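Local coordinates for Dps family protein (Staphylococcus aureus subsp. aureus, PDB 2D5K) that probably stores iron and protects DNA as a twelve-subunit ferritin-like cage of the Dps family, and is linked to nucleoid compaction, at residues B[81-86]-B[104-109]. Sequence-based numbering, arbitrary orientation.
Sequences SIVKEA and TNISKQ
In Ile82 the CG1 branch occupies the crowded position between the backbone N and the carbonyl carbon (chi1 61°), and an extended chi2 of 169° carries CD1 onto helix 92-120. Gln109 leans the opposite way, its CG anti to its own carbonyl carbon and its chain straight beyond, so that the two side chains meet tip to tip. The amide of Gln109 lies against both branches of the isoleucine: Ile82 CD1 is 3.1 Å from Gln109 OE1, and Ile82 CG2 is equally close to Gln109 NE2. Both approaches are shorter than ordinary van der Waals contact, so the packing is tight or locally strained. What holds the amide is helix 5-32, where Asn18 and Gln15 both donate to Gln109 OE1; Asn18 also accepts from the backbone N of Ile82, tying both sides of the contact to one residue.

One turn back along the helix, Asn105 CB lies 3.8 Å from Ile82 CD1. Farther into the bundle Val83 and Ile106 cross obliquely, with Val83 CG2 3.9 Å from Ile106 CD1. A water donates to Ile82 O and accepts from Asn105 ND2, at 2.9 Å from each of these two atoms, while Gln101 binds Asn105 OD1. Just past helix 74-80, Ser81 OG donates to Val83 O, 2.7 Å away, on an in-plane lone pair, spanning Ile82.

Here the long connection between the second and third bundle helices of the ferritin-like fold, which in Dps proteins carries the short helix 74-80, touches helix 92-120 through Ile82 and Val83 before diverging from 104-109. Methyls against an amide, a small apolar patch and one water bridge make the contact, without a direct hydrogen bond; neighbouring amides satisfy the carboxamide oxygens of Gln109 and Asn105.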
loop_
_atom_site.group_PDB
_atom_site.type_symbol
_atom_site.label_atom_id
_atom_site.label_comp_id
_atom_site.label_asym_id
_atom_site.label_seq_id
_atom_site.Cartn_x
_atom_site.Cartn_y
_atom_site.Cartn_z
ATOM N N SER B 81 36.463 12.369 -13.082
ATOM C CA SER B 81 35.412 11.981 -14.022
ATOM C C SER B 81 35.738 11.996 -15.516
ATOM O O SER B 81 36.342 12.943 -16.023
ATOM C CB SER B 81 34.178 12.858 -13.793
ATOM O OG SER B 81 33.151 12.536 -14.717
ATOM N N ILE B 82 35.324 10.943 -16.223
ATOM C CA ILE B 82 35.518 10.886 -17.669
ATOM C C ILE B 82 34.250 11.467 -18.292
ATOM O O ILE B 82 34.169 11.691 -19.503
ATOM C CB ILE B 82 35.732 9.442 -18.193
ATOM C CG1 ILE B 82 34.508 8.576 -17.890
ATOM C CG2 ILE B 82 37.000 8.860 -17.586
ATOM C CD1 ILE B 82 34.528 7.231 -18.594
ATOM N N VAL B 83 33.249 11.696 -17.446
ATOM C CA VAL B 83 31.997 12.294 -17.887
ATOM C C VAL B 83 32.202 13.795 -17.745
ATOM O O VAL B 83 32.521 14.285 -16.659
ATOM C CB VAL B 83 30.809 11.865 -16.999
ATOM C CG1 VAL B 83 29.559 12.650 -17.387
ATOM C CG2 VAL B 83 30.562 10.371 -17.146
ATOM N N LYS B 84 32.041 14.525 -18.841
ATOM C CA LYS B 84 32.228 15.965 -18.809
ATOM C C LYS B 84 30.905 16.673 -18.576
ATOM O O LYS B 84 29.839 16.121 -18.844
ATOM C CB LYS B 84 32.877 16.432 -20.116
ATOM C CG LYS B 84 34.203 15.723 -20.394
ATOM C CD LYS B 84 35.149 15.850 -19.198
ATOM C CE LYS B 84 36.304 14.851 -19.259
ATOM N NZ LYS B 84 37.142 15.019 -20.476
ATOM N N GLU B 85 30.975 17.894 -18.060
ATOM C CA GLU B 85 29.765 18.657 -17.790
ATOM C C GLU B 85 29.061 19.061 -19.076
ATOM O O GLU B 85 29.675 19.123 -20.145
ATOM C CB GLU B 85 30.099 19.894 -16.955
ATOM C CG GLU B 85 30.787 19.549 -15.645
ATOM C CD GLU B 85 30.314 20.410 -14.497
ATOM O OE1 GLU B 85 30.876 21.508 -14.292
ATOM O OE2 GLU B 85 29.363 19.985 -13.806
ATOM N N ALA B 86 27.768 19.329 -18.966
ATOM C CA ALA B 86 26.971 19.719 -20.117
ATOM C C ALA B 86 27.416 21.054 -20.699
ATOM O O ALA B 86 27.833 21.956 -19.972
ATOM C CB ALA B 86 25.500 19.797 -19.723
ATOM N N THR B 104 28.811 4.413 -23.131
ATOM C CA THR B 104 29.724 3.524 -23.840
ATOM C C THR B 104 31.087 3.609 -23.148
ATOM O O THR B 104 31.742 2.588 -22.908
ATOM C CB THR B 104 29.880 3.945 -25.323
ATOM O OG1 THR B 104 28.675 3.633 -26.033
ATOM C CG2 THR B 104 31.059 3.215 -25.974
ATOM N N ASN B 105 31.510 4.829 -22.821
ATOM C CA ASN B 105 32.794 5.031 -22.157
ATOM C C ASN B 105 32.831 4.394 -20.774
ATOM O O ASN B 105 33.820 3.765 -20.395
ATOM C CB ASN B 105 33.112 6.524 -22.024
ATOM C CG ASN B 105 33.311 7.201 -23.367
ATOM O OD1 ASN B 105 33.584 6.543 -24.376
ATOM N ND2 ASN B 105 33.191 8.524 -23.383
ATOM N N ILE B 106 31.754 4.571 -20.018
ATOM C CA ILE B 106 31.670 4.008 -18.679
ATOM C C ILE B 106 31.663 2.481 -18.728
ATOM O O ILE B 106 32.344 1.826 -17.938
ATOM C CB ILE B 106 30.401 4.516 -17.960
ATOM C CG1 ILE B 106 30.559 6.011 -17.662
ATOM C CG2 ILE B 106 30.157 3.714 -16.673
ATOM C CD1 ILE B 106 29.267 6.709 -17.266
ATOM N N SER B 107 30.902 1.908 -19.656
ATOM C CA SER B 107 30.843 0.456 -19.752
ATOM C C SER B 107 32.231 -0.119 -20.023
ATOM O O SER B 107 32.588 -1.168 -19.491
ATOM C CB SER B 107 29.875 0.023 -20.854
ATOM O OG SER B 107 29.768 -1.393 -20.888
ATOM N N LYS B 108 33.013 0.570 -20.850
ATOM C CA LYS B 108 34.363 0.114 -21.159
ATOM C C LYS B 108 35.239 0.190 -19.905
ATOM O O LYS B 108 36.035 -0.713 -19.637
ATOM C CB LYS B 108 34.971 0.967 -22.279
ATOM C CG LYS B 108 36.376 0.543 -22.676
ATOM C CD LYS B 108 36.881 1.336 -23.877
ATOM C CE LYS B 108 38.302 0.923 -24.249
ATOM N NZ LYS B 108 38.826 1.713 -25.401
ATOM N N GLN B 109 35.091 1.268 -19.138
ATOM C CA GLN B 109 35.857 1.422 -17.902
ATOM C C GLN B 109 35.473 0.320 -16.931
ATOM O O GLN B 109 36.320 -0.236 -16.230
ATOM C CB GLN B 109 35.564 2.755 -17.213
ATOM C CG GLN B 109 36.219 3.979 -17.794
ATOM C CD GLN B 109 36.182 5.134 -16.809
ATOM O OE1 GLN B 109 35.166 5.363 -16.147
ATOM N NE2 GLN B 109 37.286 5.868 -16.706
HETATM O O HOH W 1 32.385 9.937 -20.953
#